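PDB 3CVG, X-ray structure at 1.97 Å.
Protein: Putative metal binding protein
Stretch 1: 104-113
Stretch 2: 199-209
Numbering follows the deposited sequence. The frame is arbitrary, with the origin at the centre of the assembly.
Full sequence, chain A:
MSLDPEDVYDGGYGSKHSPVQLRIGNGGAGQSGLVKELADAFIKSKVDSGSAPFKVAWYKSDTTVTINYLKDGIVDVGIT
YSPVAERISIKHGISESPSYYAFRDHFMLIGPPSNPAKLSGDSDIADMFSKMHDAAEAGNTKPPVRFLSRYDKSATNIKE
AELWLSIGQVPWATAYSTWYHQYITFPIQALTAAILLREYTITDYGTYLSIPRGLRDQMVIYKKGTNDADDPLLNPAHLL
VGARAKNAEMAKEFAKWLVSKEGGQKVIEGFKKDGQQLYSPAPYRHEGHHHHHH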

# COMPACT_ATOMS: atom_id res chain seq x y z
N ARG A 104 -0.11 7.31 -6.17
CA ARG A 104 0.57 7.45 -4.89
C ARG A 104 -0.37 7.21 -3.71
O ARG A 104 -1.38 7.90 -3.54
CB ARG A 104 1.21 8.84 -4.79
CG ARG A 104 2.46 9.02 -5.69
CD ARG A 104 2.98 10.47 -5.74
NE ARG A 104 2.09 11.36 -6.48
CZ ARG A 104 2.34 12.65 -6.75
NH1 ARG A 104 3.47 13.21 -6.34
NH2 ARG A 104 1.46 13.37 -7.43
N ASP A 105 -0.04 6.20 -2.91
CA ASP A 105 -0.81 5.85 -1.73
C ASP A 105 -0.04 6.44 -0.55
O ASP A 105 1.09 6.92 -0.72
CB ASP A 105 -0.94 4.33 -1.62
CG ASP A 105 -1.74 3.89 -0.39
OD1 ASP A 105 -2.59 4.68 0.09
OD2 ASP A 105 -1.53 2.76 0.07
N HIS A 106 -0.62 6.42 0.64
CA HIS A 106 0.06 6.99 1.79
C HIS A 106 -0.10 6.17 3.07
O HIS A 106 -1.18 5.66 3.36
CB HIS A 106 -0.44 8.42 2.04
CG HIS A 106 -0.45 9.28 0.81
ND1 HIS A 106 -1.49 9.27 -0.09
CD2 HIS A 106 0.48 10.12 0.30
CE1 HIS A 106 -1.20 10.07 -1.10
NE2 HIS A 106 -0.01 10.60 -0.89
N PHE A 107 1.00 6.02 3.80
CA PHE A 107 0.98 5.29 5.07
C PHE A 107 0.76 6.35 6.17
O PHE A 107 0.94 7.55 5.93
CB PHE A 107 2.33 4.60 5.32
CG PHE A 107 2.58 3.39 4.46
CD1 PHE A 107 1.85 2.22 4.64
CD2 PHE A 107 3.59 3.39 3.48
CE1 PHE A 107 2.11 1.07 3.88
CE2 PHE A 107 3.85 2.26 2.71
CZ PHE A 107 3.11 1.09 2.91
N MSE A 108 0.37 5.90 7.36
CA MSE A 108 0.20 6.82 8.48
C MSE A 108 0.51 6.12 9.80
O MSE A 108 0.29 4.91 9.94
CB MSE A 108 -1.21 7.44 8.52
CG MSE A 108 -2.36 6.59 7.98
SE MSE A 108 -4.06 7.62 7.89
CE MSE A 108 -4.60 7.53 9.74
N LEU A 109 1.05 6.88 10.75
CA LEU A 109 1.34 6.36 12.08
C LEU A 109 0.21 6.88 12.95
O LEU A 109 0.00 8.10 13.03
CB LEU A 109 2.67 6.88 12.61
CG LEU A 109 2.99 6.47 14.05
CD1 LEU A 109 3.16 4.94 14.13
CD2 LEU A 109 4.24 7.19 14.52
N ILE A 110 -0.53 5.98 13.56
CA ILE A 110 -1.64 6.39 14.41
C ILE A 110 -1.43 5.77 15.80
O ILE A 110 -0.69 4.80 15.95
CB ILE A 110 -2.99 5.95 13.80
CG1 ILE A 110 -3.12 4.42 13.81
CG2 ILE A 110 -3.09 6.45 12.36
CD1 ILE A 110 -3.72 3.86 15.08
N GLY A 111 -2.07 6.35 16.81
CA GLY A 111 -1.93 5.84 18.16
C GLY A 111 -3.07 6.31 19.04
O GLY A 111 -3.92 7.08 18.60
N PRO A 112 -3.13 5.86 20.31
CA PRO A 112 -4.20 6.26 21.22
C PRO A 112 -4.15 7.73 21.64
O PRO A 112 -3.09 8.35 21.67
CB PRO A 112 -4.02 5.32 22.40
CG PRO A 112 -2.54 5.17 22.47
CD PRO A 112 -2.14 5.00 21.00
N PRO A 113 -5.32 8.31 21.96
CA PRO A 113 -5.41 9.71 22.39
C PRO A 113 -4.54 10.00 23.61
O PRO A 113 -4.05 11.11 23.77
CB PRO A 113 -6.90 9.87 22.69
CG PRO A 113 -7.54 8.96 21.70
CD PRO A 113 -6.66 7.73 21.76
N GLU A 199 -2.87 0.87 20.97
CA GLU A 199 -1.49 0.71 20.52
C GLU A 199 -1.23 1.59 19.30
O GLU A 199 -2.16 1.98 18.58
CB GLU A 199 -1.21 -0.75 20.15
CG GLU A 199 -1.57 -1.75 21.24
CD GLU A 199 -1.28 -3.19 20.87
OE1 GLU A 199 -1.21 -3.53 19.66
OE2 GLU A 199 -1.14 -4.01 21.79
N TYR A 200 0.04 1.90 19.08
CA TYR A 200 0.42 2.67 17.91
C TYR A 200 0.59 1.65 16.79
O TYR A 200 0.83 0.47 17.06
CB TYR A 200 1.76 3.36 18.13
CG TYR A 200 1.75 4.45 19.19
CD1 TYR A 200 1.71 5.80 18.84
CD2 TYR A 200 1.82 4.12 20.54
CE1 TYR A 200 1.74 6.80 19.81
CE2 TYR A 200 1.86 5.12 21.52
CZ TYR A 200 1.82 6.46 21.15
OH TYR A 200 1.88 7.44 22.12
N THR A 201 0.43 2.09 15.55
CA THR A 201 0.60 1.20 14.43
C THR A 201 0.72 1.98 13.13
O THR A 201 0.24 3.11 13.03
CB THR A 201 -0.58 0.22 14.28
OG1 THR A 201 -0.23 -0.81 13.35
CG2 THR A 201 -1.83 0.94 13.75
N ILE A 202 1.38 1.38 12.15
CA ILE A 202 1.49 1.99 10.84
C ILE A 202 0.35 1.34 10.08
O ILE A 202 0.19 0.12 10.13
CB ILE A 202 2.84 1.67 10.16
CG1 ILE A 202 3.96 2.50 10.81
CG2 ILE A 202 2.75 1.93 8.66
CD1 ILE A 202 3.87 4.00 10.56
N THR A 203 -0.45 2.17 9.41
CA THR A 203 -1.59 1.71 8.64
C THR A 203 -1.60 2.55 7.36
O THR A 203 -0.65 3.29 7.10
CB THR A 203 -2.92 1.89 9.44
OG1 THR A 203 -4.02 1.36 8.70
CG2 THR A 203 -3.18 3.37 9.73
N ASP A 204 -2.64 2.43 6.55
CA ASP A 204 -2.69 3.23 5.33
C ASP A 204 -3.96 4.06 5.27
O ASP A 204 -4.95 3.75 5.94
CB ASP A 204 -2.57 2.34 4.08
CG ASP A 204 -3.69 1.34 3.98
OD1 ASP A 204 -3.65 0.31 4.68
OD2 ASP A 204 -4.62 1.58 3.19
N TYR A 205 -3.93 5.12 4.47
CA TYR A 205 -5.07 6.02 4.35
C TYR A 205 -6.39 5.33 4.02
O TYR A 205 -7.40 5.62 4.65
CB TYR A 205 -4.78 7.09 3.29
CG TYR A 205 -5.77 8.24 3.29
CD1 TYR A 205 -6.15 8.86 4.49
CD2 TYR A 205 -6.30 8.73 2.10
CE1 TYR A 205 -7.04 9.93 4.49
CE2 TYR A 205 -7.19 9.81 2.09
CZ TYR A 205 -7.55 10.40 3.28
OH TYR A 205 -8.44 11.45 3.28
N GLY A 206 -6.36 4.42 3.04
CA GLY A 206 -7.57 3.71 2.63
C GLY A 206 -8.20 2.86 3.72
O GLY A 206 -9.43 2.78 3.83
N THR A 207 -7.36 2.20 4.51
CA THR A 207 -7.84 1.36 5.60
C THR A 207 -8.50 2.27 6.64
O THR A 207 -9.57 1.96 7.17
CB THR A 207 -6.67 0.60 6.25
OG1 THR A 207 -6.06 -0.24 5.26
CG2 THR A 207 -7.16 -0.26 7.41
N TYR A 208 -7.86 3.41 6.90
CA TYR A 208 -8.38 4.39 7.85
C TYR A 208 -9.79 4.84 7.46
O TYR A 208 -10.69 4.94 8.31
CB TYR A 208 -7.44 5.61 7.88
CG TYR A 208 -7.97 6.79 8.64
CD1 TYR A 208 -8.16 6.73 10.03
CD2 TYR A 208 -8.29 7.98 7.99
CE1 TYR A 208 -8.65 7.82 10.74
CE2 TYR A 208 -8.79 9.09 8.69
CZ TYR A 208 -8.96 9.00 10.06
OH TYR A 208 -9.44 10.08 10.76
N LEU A 209 -9.98 5.13 6.18
CA LEU A 209 -11.28 5.58 5.69
C LEU A 209 -12.29 4.45 5.68
O LEU A 209 -13.48 4.68 5.45
CB LEU A 209 -11.15 6.17 4.28
CG LEU A 209 -10.25 7.41 4.19
CD1 LEU A 209 -10.01 7.77 2.72
CD2 LEU A 209 -10.90 8.56 4.94
O HOH W 1 -4.57 3.00 1.23

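Antiparallel β-strands separated widely in sequence are held together first by their backbones, and this putative metal binding protein offers a compact example. The strand 104-111 runs antiparallel to the strand that ends at Asp204, their N-to-C directions 154° apart, and paired amides and carbonyls alternate with pairs that make no such bonds. Met108 and Thr203 exchange two hydrogen bonds, Met108 N to Thr203 O at 2.8 Å and Thr203 N to Met108 O at 2.9 Å. Ile110 and Thr201 repeat the pattern, with Ile110 N to Thr201 O and Thr201 N to Ile110 O both 3.0 Å. The ladder extends into the first turn of the helix, where Tyr205 N donates to His106 O at 3.0 Å. Between these rungs, CA-H...O contacts such as Ile202 CA to Met108 O, 3.3 Å, use the same carbonyls.

Because side chains alternate along a strand, the pairs sort onto two faces. Phe107, Leu109, Ile202 and Asp204 share one, where Leu109 CB meets Ile202 CD1 at 3.7 Å. Met108, Ile110, Thr201 and Thr203 share the other, and there Ile110 CG1 lies 3.7 Å from Thr201 CG2.

Aromatic rings add softer contacts. The selenomethionine Met108 sets its CE over one face of the Tyr208 ring, 3.6 Å from Tyr208 CG, a CH-π contact, while its SE approaches the edge of Tyr205, 4.2 Å from CD1. Pro112 CD similarly covers a face of Tyr200, 4.0 Å from CE2. Gly111 CA lies 3.7 Å from Tyr200 CD1; an ideal CB on Gly111 would clash with that atom.

Polar chemistry gathers where strand becomes helix. Asp204 caps the helix, its OD2 accepting from Thr207 N at 3.1 Å. A water donates to Asp105 OD1 (2.8 Å) and Asp204 OD2 (2.4 Å) and accepts from Gly206 N (2.9 Å), thereby bridging two acidic side chains that cannot bond directly as carboxylates.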